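Long-range contacts in hemolysin activator protein CdiB (PDB 6WIL), which probably exports its partner toxin across the outer membrane in contact-dependent growth inhibition, acting as a two-partner secretion transporter of the Omp85 superfamily: residues V279-L284 and L319-S324; T331-K336 and L363-R368; G378-R383 and W417-R422. All blocks are in the same frame, centred on the assembly; numbering follows the deposited sequence.

Interaction 1. Residues V279-L284 and L319-S324; sequences VGYYDL and LSRVIS. With SO4 (sulfate ion), chain B.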
loop_
_atom_site.group_PDB
_atom_site.type_symbol
_atom_site.label_atom_id
_atom_site.label_comp_id
_atom_site.label_asym_id
_atom_site.label_seq_id
_atom_site.Cartn_x
_atom_site.Cartn_y
_atom_site.Cartn_z
ATOM N N VAL A 279 -6.536 -10.936 -8.918
ATOM C CA VAL A 279 -6.319 -12.047 -9.844
ATOM C C VAL A 279 -4.846 -12.430 -9.828
ATOM O O VAL A 279 -4.052 -11.948 -10.649
ATOM C CB VAL A 279 -6.794 -11.703 -11.270
ATOM C CG1 VAL A 279 -6.818 -12.956 -12.130
ATOM C CG2 VAL A 279 -8.167 -11.044 -11.244
ATOM N N GLY A 280 -4.481 -13.302 -8.894
ATOM C CA GLY A 280 -3.087 -13.691 -8.771
ATOM C C GLY A 280 -2.210 -12.513 -8.386
ATOM O O GLY A 280 -2.439 -11.849 -7.364
ATOM N N TYR A 281 -1.207 -12.231 -9.221
ATOM C CA TYR A 281 -0.359 -11.067 -9.016
ATOM C C TYR A 281 -1.038 -9.761 -9.402
ATOM O O TYR A 281 -0.528 -8.693 -9.047
ATOM C CB TYR A 281 0.948 -11.214 -9.802
ATOM C CG TYR A 281 1.984 -12.105 -9.161
ATOM C CD1 TYR A 281 2.572 -11.759 -7.948
ATOM C CD2 TYR A 281 2.387 -13.288 -9.778
ATOM C CE1 TYR A 281 3.515 -12.569 -7.357
ATOM C CE2 TYR A 281 3.333 -14.102 -9.194
ATOM C CZ TYR A 281 3.895 -13.740 -7.988
ATOM O OH TYR A 281 4.838 -14.554 -7.409
ATOM N N TYR A 282 -2.162 -9.818 -10.108
ATOM C CA TYR A 282 -2.859 -8.615 -10.522
ATOM C C TYR A 282 -3.827 -8.156 -9.443
ATOM O O TYR A 282 -4.166 -8.897 -8.516
ATOM C CB TYR A 282 -3.609 -8.854 -11.832
ATOM C CG TYR A 282 -2.698 -8.984 -13.026
ATOM C CD1 TYR A 282 -2.111 -10.199 -13.338
ATOM C CD2 TYR A 282 -2.411 -7.890 -13.833
ATOM C CE1 TYR A 282 -1.267 -10.326 -14.421
ATOM C CE2 TYR A 282 -1.565 -8.009 -14.921
ATOM C CZ TYR A 282 -0.996 -9.231 -15.207
ATOM O OH TYR A 282 -0.156 -9.350 -16.290
ATOM N N ASP A 283 -4.263 -6.908 -9.572
ATOM C CA ASP A 283 -5.283 -6.351 -8.698
ATOM C C ASP A 283 -6.165 -5.436 -9.527
ATOM O O ASP A 283 -5.655 -4.583 -10.257
ATOM C CB ASP A 283 -4.655 -5.590 -7.523
ATOM C CG ASP A 283 -5.494 -5.677 -6.250
ATOM O OD1 ASP A 283 -6.507 -6.405 -6.250
ATOM O OD2 ASP A 283 -5.134 -5.022 -5.250
ATOM N N LEU A 284 -7.479 -5.616 -9.425
ATOM C CA LEU A 284 -8.444 -4.817 -10.170
ATOM C C LEU A 284 -9.314 -4.049 -9.191
ATOM O O LEU A 284 -9.797 -4.618 -8.208
ATOM C CB LEU A 284 -9.333 -5.678 -11.070
ATOM C CG LEU A 284 -8.734 -6.338 -12.311
ATOM C CD1 LEU A 284 -7.786 -7.465 -11.941
ATOM C CD2 LEU A 284 -9.850 -6.846 -13.209
ATOM N N LEU A 319 -5.768 -0.864 -12.223
ATOM C CA LEU A 319 -5.137 -2.159 -12.444
ATOM C C LEU A 319 -3.691 -2.077 -11.980
ATOM O O LEU A 319 -2.943 -1.206 -12.432
ATOM C CB LEU A 319 -5.194 -2.577 -13.918
ATOM C CG LEU A 319 -4.620 -3.963 -14.235
ATOM C CD1 LEU A 319 -5.344 -5.040 -13.441
ATOM C CD2 LEU A 319 -4.679 -4.270 -15.728
ATOM N N SER A 320 -3.306 -2.971 -11.075
ATOM C CA SER A 320 -1.937 -3.048 -10.592
ATOM C C SER A 320 -1.448 -4.484 -10.687
ATOM O O SER A 320 -2.239 -5.429 -10.665
ATOM C CB SER A 320 -1.810 -2.548 -9.146
ATOM O OG SER A 320 -2.407 -3.447 -8.233
ATOM N N ARG A 321 -0.132 -4.640 -10.794
ATOM C CA ARG A 321 0.473 -5.960 -10.893
ATOM C C ARG A 321 1.721 -5.997 -10.031
ATOM O O ARG A 321 2.585 -5.125 -10.151
ATOM C CB ARG A 321 0.826 -6.305 -12.344
ATOM C CG ARG A 321 1.079 -7.786 -12.577
ATOM C CD ARG A 321 2.234 -8.017 -13.536
ATOM N NE ARG A 321 2.195 -9.353 -14.125
ATOM C CZ ARG A 321 2.668 -10.448 -13.538
ATOM N NH1 ARG A 321 3.221 -10.378 -12.335
ATOM N NH2 ARG A 321 2.583 -11.619 -14.155
ATOM N N VAL A 322 1.809 -7.001 -9.159
ATOM C CA VAL A 322 3.029 -7.211 -8.387
ATOM C C VAL A 322 4.121 -7.692 -9.332
ATOM O O VAL A 322 3.967 -8.710 -10.016
ATOM C CB VAL A 322 2.800 -8.210 -7.248
ATOM C CG1 VAL A 322 4.128 -8.588 -6.612
ATOM C CG2 VAL A 322 1.855 -7.625 -6.211
ATOM N N ILE A 323 5.231 -6.958 -9.375
ATOM C CA ILE A 323 6.317 -7.265 -10.297
ATOM C C ILE A 323 7.468 -7.935 -9.554
ATOM O O ILE A 323 8.243 -8.692 -10.148
ATOM C CB ILE A 323 6.790 -5.994 -11.027
ATOM C CG1 ILE A 323 7.179 -4.911 -10.024
ATOM C CG2 ILE A 323 5.712 -5.473 -11.963
ATOM C CD1 ILE A 323 7.633 -3.629 -10.675
ATOM N N SER A 324 7.584 -7.669 -8.253
ATOM C CA SER A 324 8.662 -8.222 -7.446
ATOM C C SER A 324 8.239 -8.259 -5.985
ATOM O O SER A 324 7.651 -7.297 -5.482
ATOM C CB SER A 324 9.946 -7.399 -7.594
ATOM O OG SER A 324 10.771 -7.529 -6.448
HETATM S S SO4 B . 1.767 -14.882 -13.875
HETATM O O1 SO4 B . 3.062 -14.503 -13.317
HETATM O O2 SO4 B . 1.013 -13.674 -14.204
HETATM O O3 SO4 B . 1.034 -15.680 -12.892
HETATM O O4 SO4 B . 1.959 -15.673 -15.088
#
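Arg321 lays the first part of its side chain across the ring of Tyr282. Its CG sits over the ring centre, 3.6 Å from the Tyr282 centroid and 12° off the ring normal, a CH-pi contact for which a long aliphatic stem is well suited. Arg321 CG lies anti to its own backbone N (chi1 -163°), on the same side of the sheet as Tyr282. The guanidinium stays beside the ring but is tilted, its plane 61° from that of Tyr282, and presents NE to Tyr282 OH in a weak, bent hydrogen bond of 3.2 Å. Arg321 NH1 bonds back to the carbonyl oxygen of Val322 at 3.0 Å, which helps fix the rotation of the group, and NH2 donates to sulfate O1. That ion, probably from the crystallisation liquor, is also held by Arg173. Arg321 NH1 comes within 3.5 Å of Tyr281 CB.

The fold is the 16-stranded antiparallel barrel of the Omp85 family, and the segment 279-284 rounds a type II' turn between strands 266-279 and 282-295. Gly280 takes the turn position with positive phi, readily adopted without a side chain. Tyr281 O receives Val322 N in a nearly straight bond of 2.9 Å, while CD1 of the Tyr281 ring touches Val322 CB at 3.6 Å, the two side chains crossing at about a right angle. Tyr281 also packs on helix 171-181 of the POTRA region. On the other face of the strand pair Asp283 and Ser320 lie opposite each other, and the Asp283 carboxylate forms a salt bridge with Arg183. Beyond Tyr282, Leu284 and Leu319 run side by side in the same direction, their CD1 atoms 3.8 Å apart.

Interaction 2. Residues T331-K336 and L363-R368; sequences TSVYGK and LGVQHR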
loop_
_atom_site.group_PDB
_atom_site.type_symbol
_atom_site.label_atom_id
_atom_site.label_comp_id
_atom_site.label_asym_id
_atom_site.label_seq_id
_atom_site.Cartn_x
_atom_site.Cartn_y
_atom_site.Cartn_z
ATOM N N THR A 331 6.692 -4.991 -4.446
ATOM C CA THR A 331 6.739 -3.924 -5.436
ATOM C C THR A 331 5.702 -4.185 -6.518
ATOM O O THR A 331 5.557 -5.318 -6.987
ATOM C CB THR A 331 8.133 -3.811 -6.082
ATOM O OG1 THR A 331 9.124 -3.600 -5.069
ATOM C CG2 THR A 331 8.177 -2.654 -7.075
ATOM N N SER A 332 4.995 -3.133 -6.927
ATOM C CA SER A 332 3.975 -3.284 -7.952
ATOM C C SER A 332 3.901 -2.023 -8.801
ATOM O O SER A 332 4.227 -0.925 -8.343
ATOM C CB SER A 332 2.609 -3.598 -7.329
ATOM O OG SER A 332 2.371 -2.793 -6.189
ATOM N N VAL A 333 3.488 -2.203 -10.053
ATOM C CA VAL A 333 3.192 -1.103 -10.960
ATOM C C VAL A 333 1.683 -1.054 -11.152
ATOM O O VAL A 333 1.002 -2.084 -11.105
ATOM C CB VAL A 333 3.918 -1.252 -12.316
ATOM C CG1 VAL A 333 5.420 -1.162 -12.123
ATOM C CG2 VAL A 333 3.547 -2.570 -12.985
ATOM N N TYR A 334 1.154 0.150 -11.361
ATOM C CA TYR A 334 -0.285 0.300 -11.510
ATOM C C TYR A 334 -0.606 1.311 -12.599
ATOM O O TYR A 334 0.242 2.104 -13.019
ATOM C CB TYR A 334 -0.956 0.719 -10.193
ATOM C CG TYR A 334 -0.549 2.078 -9.675
ATOM C CD1 TYR A 334 0.547 2.217 -8.835
ATOM C CD2 TYR A 334 -1.270 3.220 -10.011
ATOM C CE1 TYR A 334 0.923 3.451 -8.350
ATOM C CE2 TYR A 334 -0.897 4.466 -9.533
ATOM C CZ TYR A 334 0.201 4.573 -8.701
ATOM O OH TYR A 334 0.585 5.800 -8.213
ATOM N N GLY A 335 -1.855 1.258 -13.055
ATOM C CA GLY A 335 -2.403 2.243 -13.963
ATOM C C GLY A 335 -3.825 2.601 -13.580
ATOM O O GLY A 335 -4.611 1.713 -13.237
ATOM N N LYS A 336 -4.170 3.889 -13.615
ATOM C CA LYS A 336 -5.511 4.353 -13.287
ATOM C C LYS A 336 -6.146 5.032 -14.491
ATOM O O LYS A 336 -5.462 5.698 -15.273
ATOM C CB LYS A 336 -5.504 5.345 -12.116
ATOM C CG LYS A 336 -5.019 4.795 -10.794
ATOM C CD LYS A 336 -5.004 5.893 -9.741
ATOM C CE LYS A 336 -4.241 5.467 -8.498
ATOM N NZ LYS A 336 -3.516 6.628 -7.899
ATOM N N LEU A 363 -0.106 6.534 -14.220
ATOM C CA LEU A 363 0.855 5.443 -14.209
ATOM C C LEU A 363 1.741 5.617 -12.988
ATOM O O LEU A 363 2.177 6.731 -12.685
ATOM C CB LEU A 363 1.707 5.415 -15.484
ATOM C CG LEU A 363 1.042 4.811 -16.724
ATOM C CD1 LEU A 363 1.970 4.889 -17.931
ATOM C CD2 LEU A 363 0.626 3.369 -16.456
ATOM N N GLY A 364 1.990 4.525 -12.277
ATOM C CA GLY A 364 2.789 4.648 -11.073
ATOM C C GLY A 364 3.371 3.325 -10.632
ATOM O O GLY A 364 3.113 2.269 -11.214
ATOM N N VAL A 365 4.167 3.411 -9.573
ATOM C CA VAL A 365 4.813 2.261 -8.957
ATOM C C VAL A 365 4.765 2.459 -7.452
ATOM O O VAL A 365 4.937 3.578 -6.956
ATOM C CB VAL A 365 6.266 2.089 -9.455
ATOM C CG1 VAL A 365 7.029 3.398 -9.332
ATOM C CG2 VAL A 365 6.978 0.980 -8.684
ATOM N N GLN A 366 4.497 1.382 -6.723
ATOM C CA GLN A 366 4.504 1.425 -5.274
ATOM C C GLN A 366 5.383 0.304 -4.743
ATOM O O GLN A 366 5.531 -0.749 -5.370
ATOM C CB GLN A 366 3.083 1.331 -4.696
ATOM C CG GLN A 366 2.207 0.275 -5.337
ATOM C CD GLN A 366 0.769 0.340 -4.851
ATOM O OE1 GLN A 366 0.352 1.324 -4.237
ATOM N NE2 GLN A 366 0.004 -0.711 -5.127
ATOM N N HIS A 367 5.973 0.557 -3.581
ATOM C CA HIS A 367 6.928 -0.338 -2.957
ATOM C C HIS A 367 6.663 -0.354 -1.462
ATOM O O HIS A 367 6.312 0.674 -0.876
ATOM C CB HIS A 367 8.371 0.112 -3.233
ATOM C CG HIS A 367 9.412 -0.754 -2.596
ATOM N ND1 HIS A 367 9.931 -1.869 -3.216
ATOM C CD2 HIS A 367 10.033 -0.667 -1.396
ATOM C CE1 HIS A 367 10.827 -2.433 -2.425
ATOM N NE2 HIS A 367 10.905 -1.725 -1.312
ATOM N N ARG A 368 6.809 -1.526 -0.858
ATOM C CA ARG A 368 6.773 -1.673 0.587
ATOM C C ARG A 368 7.996 -2.476 1.001
ATOM O O ARG A 368 8.374 -3.434 0.321
ATOM C CB ARG A 368 5.477 -2.355 1.061
ATOM C CG ARG A 368 5.168 -2.103 2.529
ATOM C CD ARG A 368 3.973 -2.899 3.035
ATOM N NE ARG A 368 2.753 -2.639 2.277
ATOM C CZ ARG A 368 2.160 -3.532 1.491
ATOM N NH1 ARG A 368 2.672 -4.748 1.365
ATOM N NH2 ARG A 368 1.051 -3.211 0.838
#
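The ring of Tyr334 lies flat over Gly364, directly across the strand pair. This is the aromatic rescue of glycine, the mortise-and-tenon pairing found in antiparallel sheets and familiar from transmembrane barrels. Gly364 CA sits under the ring 3.8 Å from its centroid, displaced toward the rim and 24° off the normal. Tyr334 CG occupies the crowded position between backbone N and carbonyl carbon (chi1 64°), and the ring continues from it over Gly364. Glycine suits the place because, with the ring so placed, a beta carbon there would collide with it. The same two residues are joined through their backbones, Tyr334 N giving a bond of 2.9 Å to Gly364 O and Gly364 N returning one to Tyr334 O.

Two residues along, at the next hydrogen-bonded pair, Ser332 and Gln366 exchange two nearly straight backbone bonds. Their side chains lie on the Tyr334 face, where Gln366 CG packs 3.2 Å from Ser332 OG and Gln366 NE2 gives that hydroxyl a weak bond of 3.3 Å. The short serine lets the extended glutamine lie close beside it.

On the other face, branched Val333 and Val365 suit what is probably the barrel's lipid-facing surface. There too Thr331, paired with the beta bulge at Ile323 and Ser324, meets the edge of the His367 imidazole, with Thr331 OG1 hydrogen-bonded to His367 ND1 at 2.7 Å.

The outer shell holds the tyrosine: Ser320 of strand 308-326 touches its side chain, and at the far end Tyr334 OH is hydrogen-bonded to OD2 of Asp381 on strand 374-386.

Interaction 3. Residues G378-R383 and W417-R422; sequences GSIDYR and WSADLR. With C8E ((hydroxyethyloxy)tri(ethyloxy)octane), chain D.
Strands 374-386 and 414-429 are antiparallel neighbours in the barrel wall, and on their apolar face Tyr382 and Trp417 form a T-shaped aromatic pair. The edge of the tyrosine points at the indole face: Tyr382 CD1 is 3.4 Å from Trp417 CE2, the ring centroids are 5.0 Å apart and the planes meet at 69°. Tyr382 CG is anti to its backbone N (chi1 -178°) and Trp417 CG anti to its carbonyl carbon, and these different first torsions help bring the rings together from their paired positions. The opposite indole face receives the alkyl end of the detergent, C8E C1. This octyl chain continues past Ile380 and Ala419, with 3.7 Å between Ala419 CB and C8E C4. Broad aromatic and branched aliphatic groups thus suit a surface that probably faces lipid.

The other face is polar. Asp381 and Ser418 share two backbone hydrogen bonds, and a water bridges their side chains, lying 2.6 Å from Asp381 OD1 and 3.0 Å from Ser418 OG. Asn362 also bonds to Asp381 OD1. At the far end Gly378 CA comes within 3.1 Å of Asp420 O, an approach that leaves no room for a beta carbon.

Strand 349-371 flanks the pair beside 374-386, with Trp361 touching Tyr382. Beyond 414-429 comes strand 432-444, which sets Trp440 against Ala419 and supplies Arg441 for a salt bridge to Asp420.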
loop_
_atom_site.group_PDB
_atom_site.type_symbol
_atom_site.label_atom_id
_atom_site.label_comp_id
_atom_site.label_asym_id
_atom_site.label_seq_id
_atom_site.Cartn_x
_atom_site.Cartn_y
_atom_site.Cartn_z
ATOM N N GLY A 378 5.923 3.533 -0.057
ATOM C CA GLY A 378 5.691 4.769 -0.775
ATOM C C GLY A 378 5.329 4.492 -2.214
ATOM O O GLY A 378 5.332 3.347 -2.677
ATOM N N SER A 379 5.012 5.570 -2.923
ATOM C CA SER A 379 4.632 5.468 -4.321
ATOM C C SER A 379 5.069 6.729 -5.046
ATOM O O SER A 379 5.326 7.769 -4.431
ATOM C CB SER A 379 3.122 5.257 -4.483
ATOM O OG SER A 379 2.393 6.274 -3.816
ATOM N N ILE A 380 5.171 6.614 -6.365
ATOM C CA ILE A 380 5.358 7.753 -7.251
ATOM C C ILE A 380 4.387 7.593 -8.409
ATOM O O ILE A 380 4.237 6.494 -8.957
ATOM C CB ILE A 380 6.811 7.868 -7.758
ATOM C CG1 ILE A 380 7.794 7.711 -6.598
ATOM C CG2 ILE A 380 7.026 9.216 -8.428
ATOM C CD1 ILE A 380 9.163 7.239 -7.016
ATOM N N ASP A 381 3.723 8.685 -8.774
ATOM C CA ASP A 381 2.618 8.657 -9.718
ATOM C C ASP A 381 2.829 9.709 -10.797
ATOM O O ASP A 381 3.268 10.827 -10.512
ATOM C CB ASP A 381 1.284 8.888 -8.978
ATOM C CG ASP A 381 0.080 8.889 -9.905
ATOM O OD1 ASP A 381 -0.198 9.939 -10.521
ATOM O OD2 ASP A 381 -0.592 7.841 -10.013
ATOM N N TYR A 382 2.528 9.335 -12.039
ATOM C CA TYR A 382 2.534 10.249 -13.173
ATOM C C TYR A 382 1.111 10.360 -13.695
ATOM O O TYR A 382 0.493 9.346 -14.037
ATOM C CB TYR A 382 3.473 9.765 -14.279
ATOM C CG TYR A 382 3.559 10.704 -15.464
ATOM C CD1 TYR A 382 4.404 11.807 -15.440
ATOM C CD2 TYR A 382 2.799 10.489 -16.607
ATOM C CE1 TYR A 382 4.488 12.671 -16.520
ATOM C CE2 TYR A 382 2.880 11.345 -17.692
ATOM C CZ TYR A 382 3.725 12.434 -17.641
ATOM O OH TYR A 382 3.806 13.288 -18.717
ATOM N N ARG A 383 0.595 11.582 -13.758
ATOM C CA ARG A 383 -0.777 11.823 -14.172
ATOM C C ARG A 383 -0.803 12.705 -15.413
ATOM O O ARG A 383 0.027 13.608 -15.564
ATOM C CB ARG A 383 -1.587 12.473 -13.042
ATOM C CG ARG A 383 -3.085 12.466 -13.274
ATOM C CD ARG A 383 -3.614 13.863 -13.490
ATOM N NE ARG A 383 -4.051 14.487 -12.245
ATOM C CZ ARG A 383 -4.463 15.746 -12.153
ATOM N NH1 ARG A 383 -4.484 16.516 -13.232
ATOM N NH2 ARG A 383 -4.849 16.238 -10.984
ATOM N N TRP A 417 3.250 15.170 -11.342
ATOM C CA TRP A 417 4.047 14.184 -10.630
ATOM C C TRP A 417 3.621 14.162 -9.171
ATOM O O TRP A 417 3.565 15.209 -8.521
ATOM C CB TRP A 417 5.539 14.497 -10.743
ATOM C CG TRP A 417 6.101 14.206 -12.089
ATOM C CD1 TRP A 417 6.138 15.045 -13.161
ATOM C CD2 TRP A 417 6.706 12.980 -12.515
ATOM N NE1 TRP A 417 6.729 14.419 -14.231
ATOM C CE2 TRP A 417 7.090 13.150 -13.860
ATOM C CE3 TRP A 417 6.963 11.756 -11.889
ATOM C CZ2 TRP A 417 7.713 12.143 -14.591
ATOM C CZ3 TRP A 417 7.585 10.757 -12.616
ATOM C CH2 TRP A 417 7.952 10.956 -13.953
ATOM N N SER A 418 3.314 12.974 -8.666
ATOM C CA SER A 418 2.913 12.799 -7.280
ATOM C C SER A 418 3.780 11.730 -6.638
ATOM O O SER A 418 4.197 10.768 -7.289
ATOM C CB SER A 418 1.434 12.417 -7.164
ATOM O OG SER A 418 0.606 13.507 -7.524
ATOM N N ALA A 419 4.053 11.910 -5.350
ATOM C CA ALA A 419 4.906 10.981 -4.631
ATOM C C ALA A 419 4.421 10.862 -3.196
ATOM O O ALA A 419 3.783 11.773 -2.658
ATOM C CB ALA A 419 6.371 11.420 -4.673
ATOM N N ASP A 420 4.733 9.724 -2.585
ATOM C CA ASP A 420 4.287 9.407 -1.240
ATOM C C ASP A 420 5.357 8.593 -0.540
ATOM O O ASP A 420 6.046 7.781 -1.161
ATOM C CB ASP A 420 2.974 8.624 -1.255
ATOM C CG ASP A 420 1.782 9.512 -1.463
ATOM O OD1 ASP A 420 1.503 10.317 -0.555
ATOM O OD2 ASP A 420 1.146 9.426 -2.537
ATOM N N LEU A 421 5.486 8.815 0.763
ATOM C CA LEU A 421 6.433 8.051 1.559
ATOM C C LEU A 421 5.906 7.954 2.979
ATOM O O LEU A 421 5.472 8.957 3.550
ATOM C CB LEU A 421 7.818 8.701 1.542
ATOM C CG LEU A 421 8.974 7.803 1.973
ATOM C CD1 LEU A 421 10.216 8.143 1.170
ATOM C CD2 LEU A 421 9.244 7.947 3.462
ATOM N N ARG A 422 5.938 6.747 3.537
ATOM C CA ARG A 422 5.543 6.531 4.920
ATOM C C ARG A 422 6.555 5.618 5.591
ATOM O O ARG A 422 7.083 4.694 4.965
ATOM C CB ARG A 422 4.135 5.930 5.019
ATOM C CG ARG A 422 3.036 6.844 4.499
ATOM C CD ARG A 422 1.664 6.295 4.839
ATOM N NE ARG A 422 1.480 4.944 4.317
ATOM C CZ ARG A 422 0.432 4.173 4.590
ATOM N NH1 ARG A 422 -0.532 4.616 5.386
ATOM N NH2 ARG A 422 0.350 2.955 4.068
HETATM C C1 C8E D . 10.310 12.431 -10.157
HETATM C C2 C8E D . 9.310 13.307 -9.405
HETATM C C3 C8E D . 8.637 12.499 -8.296
HETATM C C4 C8E D . 7.683 13.400 -7.516
HETATM C C5 C8E D . 8.485 14.412 -6.702
HETATM C C6 C8E D . 7.526 15.432 -6.097
HETATM C C7 C8E D . 8.092 15.933 -4.771
HETATM C C8 C8E D . 8.886 17.215 -5.002
HETATM O O9 C8E D . 8.296 18.242 -4.258
HETATM C C10 C8E D . 8.912 19.492 -4.394
HETATM C C11 C8E D . 8.025 20.564 -3.765
HETATM O O12 C8E D . 8.802 21.402 -2.956
HETATM C C13 C8E D . 8.141 22.560 -2.529
HETATM C C14 C8E D . 9.088 23.415 -1.687
HETATM O O15 C8E D . 10.079 22.612 -1.109
HETATM C C16 C8E D . 10.915 23.295 -0.216
HETATM C C17 C8E D . 11.598 22.306 0.731
HETATM O O18 C8E D . 12.485 21.487 0.021
HETATM C C19 C8E D . 13.381 20.779 0.832
HETATM C C20 C8E D . 13.221 19.275 0.602
HETATM O O21 C8E D . 13.399 18.976 -0.755
HETATM O O HOH W 1 0.265 12.497 -10.280
#

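How the interactions relate
The three contacts sample alternate seams of one barrel wall, and their centres step round it at 9 Å from interaction 1 to interaction 2 and again from 2 to 3. The skipped seams, 308-326 with 329-346 and 349-371 with 374-386, carry the backbone hydrogen bonds that join them, probably including Leu319 O to Gly335 N at 2.8 Å and Leu363 O to Tyr382 N at 2.7 Å. Tyr334 OH, 3.0 Å from Asp381 OD2, probably adds a side-chain hydrogen bond across the second. Interactions 1 and 3 do not touch, their nearest atoms being about 10 Å apart. The polar face meets the POTRA region at interaction 1, whereas the detergent lies along the apolar face at interaction 3.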